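Long-range contacts in mannitol dehydrogenase (Pseudomonas fluorescens, PDB 1LJ8), which binds NAD and probably catalyses the NAD-dependent oxidation of mannitol to fructose, as a long-chain dehydrogenase: residues P290-L299 / L343-Y354; D441-L449 / V466-R477. All blocks are in the same frame, centred on the assembly; numbering follows the deposited sequence.

Contact 1. Residues P290-L299 / L343-Y354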
loop_
_atom_site.group_PDB
_atom_site.type_symbol
_atom_site.label_atom_id
_atom_site.label_comp_id
_atom_site.label_asym_id
_atom_site.label_seq_id
_atom_site.Cartn_x
_atom_site.Cartn_y
_atom_site.Cartn_z
ATOM N N PRO A 290 -16.216 -5.083 -5.191
ATOM C CA PRO A 290 -15.731 -6.189 -6.019
ATOM C C PRO A 290 -14.475 -5.859 -6.849
ATOM O O PRO A 290 -13.674 -6.743 -7.148
ATOM C CB PRO A 290 -16.946 -6.552 -6.893
ATOM C CG PRO A 290 -17.783 -5.346 -6.894
ATOM C CD PRO A 290 -17.611 -4.731 -5.513
ATOM N N TYR A 291 -14.309 -4.584 -7.204
ATOM C CA TYR A 291 -13.148 -4.131 -7.965
ATOM C C TYR A 291 -11.897 -4.160 -7.072
ATOM O O TYR A 291 -10.851 -4.608 -7.494
ATOM C CB TYR A 291 -13.361 -2.712 -8.470
ATOM C CG TYR A 291 -14.574 -2.603 -9.364
ATOM C CD1 TYR A 291 -15.682 -1.841 -8.988
ATOM C CD2 TYR A 291 -14.618 -3.297 -10.579
ATOM C CE1 TYR A 291 -16.820 -1.772 -9.823
ATOM C CE2 TYR A 291 -15.729 -3.247 -11.399
ATOM C CZ TYR A 291 -16.829 -2.481 -11.021
ATOM O OH TYR A 291 -17.947 -2.471 -11.847
ATOM N N GLU A 292 -12.020 -3.685 -5.828
ATOM C CA GLU A 292 -10.852 -3.716 -4.925
ATOM C C GLU A 292 -10.542 -5.181 -4.569
ATOM O O GLU A 292 -9.375 -5.567 -4.464
ATOM C CB GLU A 292 -11.108 -2.881 -3.653
ATOM C CG GLU A 292 -9.871 -2.804 -2.685
ATOM C CD GLU A 292 -8.570 -2.192 -3.297
ATOM O OE1 GLU A 292 -7.583 -1.989 -2.529
ATOM O OE2 GLU A 292 -8.501 -1.897 -4.514
ATOM N N GLU A 293 -11.570 -6.016 -4.385
ATOM C CA GLU A 293 -11.315 -7.444 -4.073
ATOM C C GLU A 293 -10.531 -8.078 -5.220
ATOM O O GLU A 293 -9.591 -8.871 -4.999
ATOM C CB GLU A 293 -12.645 -8.214 -3.880
ATOM C CG GLU A 293 -13.299 -7.921 -2.544
ATOM C CD GLU A 293 -14.772 -8.328 -2.482
ATOM O OE1 GLU A 293 -15.238 -9.026 -3.416
ATOM O OE2 GLU A 293 -15.447 -7.933 -1.491
HETATM N N MSE A 294 -10.955 -7.749 -6.435
HETATM C CA MSE A 294 -10.321 -8.229 -7.657
HETATM C C MSE A 294 -8.846 -7.829 -7.774
HETATM O O MSE A 294 -7.953 -8.650 -8.076
HETATM C CB MSE A 294 -11.042 -7.659 -8.887
HETATM C CG MSE A 294 -10.364 -8.009 -10.185
HETATM SE SE MSE A 294 -11.031 -6.829 -11.660
HETATM C CE MSE A 294 -10.066 -5.201 -11.231
ATOM N N LYS A 295 -8.579 -6.553 -7.552
ATOM C CA LYS A 295 -7.200 -6.089 -7.672
ATOM C C LYS A 295 -6.320 -6.673 -6.580
ATOM O O LYS A 295 -5.178 -7.097 -6.826
ATOM C CB LYS A 295 -7.186 -4.566 -7.593
ATOM C CG LYS A 295 -5.755 -4.025 -7.692
ATOM C CD LYS A 295 -5.412 -3.227 -6.512
ATOM C CE LYS A 295 -4.008 -2.612 -6.654
ATOM N NZ LYS A 295 -3.322 -2.650 -5.310
ATOM N N ILE A 296 -6.828 -6.689 -5.353
ATOM C CA ILE A 296 -6.035 -7.238 -4.247
ATOM C C ILE A 296 -5.766 -8.747 -4.485
ATOM O O ILE A 296 -4.637 -9.240 -4.309
ATOM C CB ILE A 296 -6.768 -7.076 -2.893
ATOM C CG1 ILE A 296 -6.892 -5.572 -2.516
ATOM C CG2 ILE A 296 -5.995 -7.849 -1.804
ATOM C CD1 ILE A 296 -5.563 -4.935 -2.186
ATOM N N GLY A 297 -6.795 -9.483 -4.902
ATOM C CA GLY A 297 -6.621 -10.926 -5.095
ATOM C C GLY A 297 -5.681 -11.316 -6.217
ATOM O O GLY A 297 -4.853 -12.236 -6.100
ATOM N N LEU A 298 -5.820 -10.613 -7.326
ATOM C CA LEU A 298 -5.029 -10.882 -8.515
ATOM C C LEU A 298 -3.711 -10.138 -8.593
ATOM O O LEU A 298 -2.682 -10.758 -8.849
ATOM C CB LEU A 298 -5.870 -10.565 -9.789
ATOM C CG LEU A 298 -7.103 -11.478 -9.976
ATOM C CD1 LEU A 298 -7.937 -10.930 -11.207
ATOM C CD2 LEU A 298 -6.641 -12.944 -10.216
ATOM N N LEU A 299 -3.719 -8.822 -8.397
ATOM C CA LEU A 299 -2.448 -8.093 -8.539
ATOM C C LEU A 299 -1.584 -8.297 -7.306
ATOM O O LEU A 299 -0.468 -8.827 -7.396
ATOM C CB LEU A 299 -2.707 -6.592 -8.783
ATOM C CG LEU A 299 -1.501 -5.759 -9.248
ATOM C CD1 LEU A 299 -2.026 -4.420 -9.850
ATOM C CD2 LEU A 299 -0.550 -5.468 -8.029
ATOM N N LEU A 343 -13.820 -14.828 -7.217
ATOM C CA LEU A 343 -14.174 -13.413 -7.383
ATOM C C LEU A 343 -15.628 -13.091 -7.629
ATOM O O LEU A 343 -16.303 -13.776 -8.400
ATOM C CB LEU A 343 -13.330 -12.804 -8.527
ATOM C CG LEU A 343 -11.814 -12.901 -8.292
ATOM C CD1 LEU A 343 -11.027 -12.339 -9.508
ATOM C CD2 LEU A 343 -11.470 -12.076 -7.008
ATOM N N ALA A 344 -16.085 -12.041 -6.950
ATOM C CA ALA A 344 -17.436 -11.522 -7.111
ATOM C C ALA A 344 -17.460 -10.878 -8.484
ATOM O O ALA A 344 -16.421 -10.527 -9.062
ATOM C CB ALA A 344 -17.746 -10.497 -6.018
ATOM N N PRO A 345 -18.657 -10.715 -9.045
ATOM C CA PRO A 345 -18.801 -10.107 -10.364
ATOM C C PRO A 345 -18.230 -8.690 -10.383
ATOM O O PRO A 345 -18.341 -7.952 -9.395
ATOM C CB PRO A 345 -20.331 -10.091 -10.572
ATOM C CG PRO A 345 -20.801 -11.302 -9.785
ATOM C CD PRO A 345 -19.951 -11.207 -8.514
ATOM N N VAL A 346 -17.621 -8.333 -11.504
ATOM C CA VAL A 346 -17.053 -6.996 -11.682
ATOM C C VAL A 346 -17.600 -6.359 -12.956
ATOM O O VAL A 346 -17.005 -6.454 -14.021
ATOM C CB VAL A 346 -15.519 -7.016 -11.718
ATOM C CG1 VAL A 346 -14.980 -7.167 -10.247
ATOM C CG2 VAL A 346 -15.007 -8.202 -12.583
ATOM N N PRO A 347 -18.769 -5.701 -12.852
ATOM C CA PRO A 347 -19.363 -5.062 -14.049
ATOM C C PRO A 347 -18.400 -4.179 -14.852
ATOM O O PRO A 347 -17.690 -3.346 -14.286
ATOM C CB PRO A 347 -20.530 -4.257 -13.464
ATOM C CG PRO A 347 -20.995 -5.133 -12.315
ATOM C CD PRO A 347 -19.654 -5.548 -11.674
ATOM N N GLY A 348 -18.368 -4.381 -16.173
ATOM C CA GLY A 348 -17.517 -3.576 -17.038
ATOM C C GLY A 348 -16.074 -4.036 -17.160
ATOM O O GLY A 348 -15.231 -3.378 -17.782
ATOM N N ILE A 349 -15.761 -5.160 -16.538
ATOM C CA ILE A 349 -14.409 -5.647 -16.613
ATOM C C ILE A 349 -14.415 -7.055 -17.136
ATOM O O ILE A 349 -15.201 -7.895 -16.693
ATOM C CB ILE A 349 -13.725 -5.717 -15.210
ATOM C CG1 ILE A 349 -13.568 -4.329 -14.644
ATOM C CG2 ILE A 349 -12.357 -6.428 -15.334
ATOM C CD1 ILE A 349 -12.574 -3.480 -15.407
ATOM N N ASP A 350 -13.538 -7.320 -18.086
ATOM C CA ASP A 350 -13.403 -8.680 -18.576
ATOM C C ASP A 350 -12.199 -9.229 -17.779
ATOM O O ASP A 350 -11.085 -8.751 -17.953
ATOM C CB ASP A 350 -13.073 -8.722 -20.077
ATOM C CG ASP A 350 -12.885 -10.147 -20.550
ATOM O OD1 ASP A 350 -11.732 -10.632 -20.668
ATOM O OD2 ASP A 350 -13.923 -10.817 -20.732
ATOM N N LEU A 351 -12.409 -10.222 -16.919
ATOM C CA LEU A 351 -11.268 -10.735 -16.119
ATOM C C LEU A 351 -10.082 -11.302 -16.898
ATOM O O LEU A 351 -8.922 -11.147 -16.511
ATOM C CB LEU A 351 -11.752 -11.773 -15.121
ATOM C CG LEU A 351 -12.588 -11.205 -13.960
ATOM C CD1 LEU A 351 -13.165 -12.366 -13.146
ATOM C CD2 LEU A 351 -11.691 -10.281 -13.062
ATOM N N THR A 352 -10.358 -12.005 -17.997
ATOM C CA THR A 352 -9.272 -12.544 -18.778
ATOM C C THR A 352 -8.376 -11.435 -19.282
ATOM O O THR A 352 -7.154 -11.533 -19.175
ATOM C CB THR A 352 -9.793 -13.384 -19.966
ATOM O OG1 THR A 352 -10.457 -14.536 -19.444
ATOM C CG2 THR A 352 -8.643 -13.815 -20.871
ATOM N N ASP A 353 -8.960 -10.368 -19.829
ATOM C CA ASP A 353 -8.151 -9.263 -20.323
ATOM C C ASP A 353 -7.462 -8.572 -19.148
ATOM O O ASP A 353 -6.321 -8.154 -19.259
ATOM C CB ASP A 353 -9.031 -8.215 -21.058
ATOM C CG ASP A 353 -9.639 -8.749 -22.383
ATOM O OD1 ASP A 353 -9.082 -9.688 -22.959
ATOM O OD2 ASP A 353 -10.680 -8.218 -22.818
ATOM N N TYR A 354 -8.166 -8.416 -18.036
ATOM C CA TYR A 354 -7.539 -7.762 -16.862
ATOM C C TYR A 354 -6.289 -8.533 -16.403
ATOM O O TYR A 354 -5.232 -7.936 -16.158
ATOM C CB TYR A 354 -8.553 -7.673 -15.725
ATOM C CG TYR A 354 -7.973 -7.051 -14.456
ATOM C CD1 TYR A 354 -7.761 -5.675 -14.362
ATOM C CD2 TYR A 354 -7.637 -7.853 -13.375
ATOM C CE1 TYR A 354 -7.217 -5.104 -13.187
ATOM C CE2 TYR A 354 -7.079 -7.303 -12.193
ATOM C CZ TYR A 354 -6.882 -5.945 -12.115
ATOM O OH TYR A 354 -6.358 -5.433 -10.941
HETATM O O HOH W 1 -14.067 -9.374 -7.619
HETATM O O HOH W 2 -14.236 -10.743 -5.156
#
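The hydroxyl of Y291 donates to the backbone carbonyl of P347, with 2.6 Å from OH to O; the bond uses a lone pair in the carbonyl plane, and P347 O sits at the edge of the tyrosine ring. It ties the start of helix 289-313 to the type II turn V346-I349, and Y291 CE2 packs 3.8 Å from V346 CB. With a phenylalanine in place of Y291, P347 O would probably lose this donor and the turn one of its ties to the helix. V346 CG1 presses on the helix backbone, 3.4 Å from P290 O. One water donates to both P290 O and A344 O; another donates to E293 OE1 and accepts from A344 N, while H194 bonds E293 OE2.

Deeper in, M294, here selenomethionine, has CG anti to the backbone N (chi1 175°) and bends at chi3, which sets its end over one face of Y354. M294 CE lies 3.6 Å from the centroid of the Y354 ring, and SE over the same ring makes a Met-aromatic contact. L298 CD1 comes to the edge of that ring, 3.8 Å from Y354 CD2, and Y354 OH rests 3.4 Å from K295 CA. K295 NZ bonds N300 and the NAD-binding N191, placing this C-terminal-domain contact beside the cofactor. Outside the two segments, L298 packs on helix 325-339, and Y291 touches M228 of strand 227-230.

Contact 2. Residues D441-L449 / V466-R477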
loop_
_atom_site.group_PDB
_atom_site.type_symbol
_atom_site.label_atom_id
_atom_site.label_comp_id
_atom_site.label_asym_id
_atom_site.label_seq_id
_atom_site.Cartn_x
_atom_site.Cartn_y
_atom_site.Cartn_z
ATOM N N ASP A 441 13.988 -25.981 11.293
ATOM C CA ASP A 441 13.233 -26.502 10.141
ATOM C C ASP A 441 12.122 -27.449 10.550
ATOM O O ASP A 441 11.013 -27.400 10.004
ATOM C CB ASP A 441 14.123 -27.281 9.161
ATOM C CG ASP A 441 14.706 -26.421 8.039
ATOM O OD1 ASP A 441 15.256 -27.031 7.107
ATOM O OD2 ASP A 441 14.638 -25.172 8.068
ATOM N N ALA A 442 12.420 -28.340 11.494
ATOM C CA ALA A 442 11.418 -29.324 11.923
ATOM C C ALA A 442 10.206 -28.716 12.616
ATOM O O ALA A 442 9.134 -29.333 12.660
ATOM C CB ALA A 442 12.058 -30.358 12.846
ATOM N N LEU A 443 10.367 -27.513 13.158
ATOM C CA LEU A 443 9.272 -26.893 13.873
ATOM C C LEU A 443 8.595 -25.731 13.139
ATOM O O LEU A 443 7.708 -25.090 13.690
ATOM C CB LEU A 443 9.770 -26.407 15.234
ATOM C CG LEU A 443 10.222 -27.492 16.235
ATOM C CD1 LEU A 443 10.874 -26.801 17.448
ATOM C CD2 LEU A 443 9.053 -28.318 16.700
ATOM N N ILE A 444 8.994 -25.481 11.897
ATOM C CA ILE A 444 8.430 -24.356 11.152
ATOM C C ILE A 444 6.920 -24.451 10.956
ATOM O O ILE A 444 6.197 -23.483 11.204
ATOM C CB ILE A 444 9.163 -24.177 9.791
ATOM C CG1 ILE A 444 10.575 -23.665 10.063
ATOM C CG2 ILE A 444 8.374 -23.217 8.848
ATOM C CD1 ILE A 444 11.519 -23.732 8.864
ATOM N N SER A 445 6.404 -25.609 10.562
ATOM C CA SER A 445 4.966 -25.646 10.325
ATOM C C SER A 445 4.210 -25.439 11.630
ATOM O O SER A 445 3.184 -24.769 11.651
ATOM C CB SER A 445 4.540 -26.960 9.603
ATOM O OG SER A 445 4.875 -28.098 10.378
ATOM N N GLN A 446 4.727 -25.965 12.735
ATOM C CA GLN A 446 4.033 -25.798 14.000
ATOM C C GLN A 446 4.086 -24.366 14.546
ATOM O O GLN A 446 3.131 -23.899 15.187
ATOM C CB GLN A 446 4.624 -26.749 15.053
ATOM C CG GLN A 446 3.981 -26.660 16.419
ATOM C CD GLN A 446 2.571 -27.238 16.466
ATOM O OE1 GLN A 446 2.001 -27.409 17.554
ATOM N NE2 GLN A 446 1.993 -27.546 15.287
ATOM N N ARG A 447 5.186 -23.674 14.292
ATOM C CA ARG A 447 5.338 -22.318 14.814
ATOM C C ARG A 447 4.851 -21.220 13.881
ATOM O O ARG A 447 4.095 -20.345 14.292
ATOM C CB ARG A 447 6.804 -22.025 15.142
ATOM C CG ARG A 447 7.415 -22.870 16.280
ATOM C CD ARG A 447 8.923 -22.624 16.307
ATOM N NE ARG A 447 9.596 -23.160 17.481
ATOM C CZ ARG A 447 10.919 -23.120 17.661
ATOM N NH1 ARG A 447 11.717 -22.570 16.730
ATOM N NH2 ARG A 447 11.445 -23.615 18.782
ATOM N N LEU A 448 5.326 -21.249 12.633
ATOM C CA LEU A 448 4.967 -20.204 11.689
ATOM C C LEU A 448 3.484 -20.188 11.342
ATOM O O LEU A 448 2.871 -19.134 11.352
ATOM C CB LEU A 448 5.799 -20.323 10.416
ATOM C CG LEU A 448 5.509 -19.209 9.393
ATOM C CD1 LEU A 448 5.952 -17.868 9.965
ATOM C CD2 LEU A 448 6.260 -19.462 8.120
ATOM N N LEU A 449 2.897 -21.353 11.099
ATOM C CA LEU A 449 1.493 -21.383 10.720
ATOM C C LEU A 449 0.515 -21.118 11.859
ATOM O O LEU A 449 -0.672 -20.907 11.603
ATOM C CB LEU A 449 1.157 -22.720 10.026
ATOM C CG LEU A 449 1.970 -23.068 8.773
ATOM C CD1 LEU A 449 1.452 -24.407 8.160
ATOM C CD2 LEU A 449 1.864 -21.921 7.741
ATOM N N VAL A 466 -1.325 -28.003 5.547
ATOM C CA VAL A 466 -0.053 -28.185 6.249
ATOM C C VAL A 466 0.876 -29.155 5.473
ATOM O O VAL A 466 2.073 -28.908 5.362
ATOM C CB VAL A 466 -0.293 -28.721 7.680
ATOM C CG1 VAL A 466 1.052 -29.135 8.322
ATOM C CG2 VAL A 466 -0.946 -27.619 8.530
ATOM N N ALA A 467 0.323 -30.233 4.918
ATOM C CA ALA A 467 1.153 -31.198 4.166
ATOM C C ALA A 467 1.747 -30.529 2.911
ATOM O O ALA A 467 2.912 -30.736 2.574
ATOM C CB ALA A 467 0.297 -32.418 3.741
ATOM N N ALA A 468 0.935 -29.721 2.243
ATOM C CA ALA A 468 1.386 -29.034 1.035
ATOM C C ALA A 468 2.502 -28.031 1.406
ATOM O O ALA A 468 3.504 -27.904 0.703
ATOM C CB ALA A 468 0.210 -28.302 0.371
ATOM N N PHE A 469 2.305 -27.313 2.500
ATOM C CA PHE A 469 3.313 -26.357 2.967
ATOM C C PHE A 469 4.616 -27.062 3.270
ATOM O O PHE A 469 5.682 -26.610 2.867
ATOM C CB PHE A 469 2.809 -25.640 4.232
ATOM C CG PHE A 469 3.869 -24.836 4.911
ATOM C CD1 PHE A 469 4.178 -23.555 4.469
ATOM C CD2 PHE A 469 4.603 -25.393 5.950
ATOM C CE1 PHE A 469 5.195 -22.841 5.036
ATOM C CE2 PHE A 469 5.649 -24.677 6.544
ATOM C CZ PHE A 469 5.946 -23.385 6.076
ATOM N N GLU A 470 4.547 -28.197 3.961
ATOM C CA GLU A 470 5.762 -28.913 4.293
ATOM C C GLU A 470 6.488 -29.480 3.061
ATOM O O GLU A 470 7.722 -29.440 3.016
ATOM C CB GLU A 470 5.445 -30.023 5.315
ATOM C CG GLU A 470 5.101 -29.432 6.695
ATOM C CD GLU A 470 4.813 -30.482 7.743
ATOM O OE1 GLU A 470 4.730 -31.678 7.400
ATOM O OE2 GLU A 470 4.659 -30.102 8.918
ATOM N N ARG A 471 5.732 -30.013 2.094
ATOM C CA ARG A 471 6.296 -30.548 0.825
ATOM C C ARG A 471 7.027 -29.394 0.099
ATOM O O ARG A 471 8.155 -29.537 -0.390
ATOM C CB ARG A 471 5.182 -30.997 -0.157
ATOM C CG ARG A 471 4.427 -32.245 0.196
ATOM C CD ARG A 471 3.637 -32.718 -1.002
ATOM N NE ARG A 471 2.385 -31.986 -1.257
ATOM C CZ ARG A 471 1.243 -32.246 -0.626
ATOM N NH1 ARG A 471 1.188 -33.188 0.298
ATOM N NH2 ARG A 471 0.125 -31.623 -0.968
ATOM N N CYS A 472 6.328 -28.278 -0.013
ATOM C CA CYS A 472 6.880 -27.100 -0.697
ATOM C C CYS A 472 8.137 -26.589 -0.041
ATOM O O CYS A 472 9.144 -26.319 -0.727
ATOM C CB CYS A 472 5.825 -25.953 -0.782
ATOM S SG CYS A 472 4.495 -26.309 -1.994
ATOM N N TYR A 473 8.098 -26.430 1.274
ATOM C CA TYR A 473 9.289 -25.929 1.976
ATOM C C TYR A 473 10.508 -26.866 1.781
ATOM O O TYR A 473 11.625 -26.418 1.463
ATOM C CB TYR A 473 8.967 -25.770 3.442
ATOM C CG TYR A 473 10.115 -25.198 4.233
ATOM C CD1 TYR A 473 10.312 -23.827 4.306
ATOM C CD2 TYR A 473 11.050 -26.039 4.837
ATOM C CE1 TYR A 473 11.437 -23.297 4.971
ATOM C CE2 TYR A 473 12.184 -25.541 5.497
ATOM C CZ TYR A 473 12.368 -24.161 5.554
ATOM O OH TYR A 473 13.490 -23.626 6.167
ATOM N N GLY A 474 10.294 -28.172 1.984
ATOM C CA GLY A 474 11.396 -29.102 1.794
ATOM C C GLY A 474 11.928 -29.064 0.369
ATOM O O GLY A 474 13.148 -29.115 0.161
ATOM N N SER A 475 11.035 -28.963 -0.607
ATOM C CA SER A 475 11.487 -28.956 -1.987
ATOM C C SER A 475 12.286 -27.664 -2.261
ATOM O O SER A 475 13.361 -27.686 -2.874
ATOM C CB SER A 475 10.302 -29.048 -2.937
ATOM O OG SER A 475 10.765 -29.100 -4.275
ATOM N N LEU A 476 11.764 -26.537 -1.804
ATOM C CA LEU A 476 12.518 -25.310 -2.028
ATOM C C LEU A 476 13.941 -25.393 -1.434
ATOM O O LEU A 476 14.935 -24.976 -2.053
ATOM C CB LEU A 476 11.745 -24.123 -1.403
ATOM C CG LEU A 476 10.532 -23.658 -2.220
ATOM C CD1 LEU A 476 9.853 -22.475 -1.454
ATOM C CD2 LEU A 476 10.977 -23.184 -3.611
ATOM N N ARG A 477 14.044 -25.908 -0.225
ATOM C CA ARG A 477 15.338 -26.002 0.462
ATOM C C ARG A 477 16.297 -26.960 -0.240
ATOM O O ARG A 477 17.461 -26.624 -0.499
ATOM C CB ARG A 477 15.111 -26.498 1.899
ATOM C CG ARG A 477 16.355 -26.610 2.742
ATOM C CD ARG A 477 16.080 -27.410 4.007
ATOM N NE ARG A 477 15.637 -28.758 3.619
ATOM C CZ ARG A 477 14.700 -29.450 4.259
ATOM N NH1 ARG A 477 14.105 -28.935 5.330
ATOM N NH2 ARG A 477 14.315 -30.638 3.786
#
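F469 and Y473, one helical turn apart, both reach across from helix 463-488 to I444 and its neighbours in a helix-helix packing of the helical C-terminal domain. The short axes of 444-448 and 466-477 cross at 119° and come within 10.7 Å, a separation wide enough to take these two rings.

F469 has CG anti to its backbone N (chi1 170°), which carries the ring out into the gap, where it is met from two sides. I444 CG2 comes in at the ring edge, 3.7 Å from F469 CZ, the two side chains crossing at about a right angle. L449 lies alongside, running the other way, with its CD2 over the centre of one face of the F469 ring, 4.3 Å above the plane. Its other methyl, L449 CD1, touches V466 CG2 at 4.0 Å. I444 has a second branch in play: CD1 points at the far end of Y473, 3.4 Å from CZ. Behind these residues L448 packs on W410 and A411 of helix 401-413.

The carboxylate of D441 is shared. It stands nearly perpendicular to the Y473 ring, 88° between planes, and Y473 OH donates to D441 OD2 over 2.7 Å from above the carboxylate plane. The side chains of D441 and R477 run toward each other, and R477 NH1 forms a salt bridge to D441 OD1 at 2.8 Å. A phenol and a guanidinium thus each occupy one oxygen, with K415 adding a long, weak ion pair to OD2, a setting likely to keep the aspartate negatively charged. At the other margin the exposed E470 extends its chain back toward the crossing, where S445 OG donates to E470 OE2 over a very short 2.5 Å.

Overall arrangement
Both contacts belong to the C-terminal domain, but they stand well apart: their centres are 31 Å from each other and their nearest atoms about 17 Å, so neither touches the other. They also follow one another along the chain, contact 1 closing before contact 2 opens. Contact 1 borders the cofactor site, since the side chain of K295 lies about 4 Å from the bound NAD and about 3 Å from that of N191, an NAD-binding residue of the Rossmann domain. Contact 2 lies farther out, its centre 28 Å from that of the chain against 18 Å for contact 1, and joins helices away from the annotated sites.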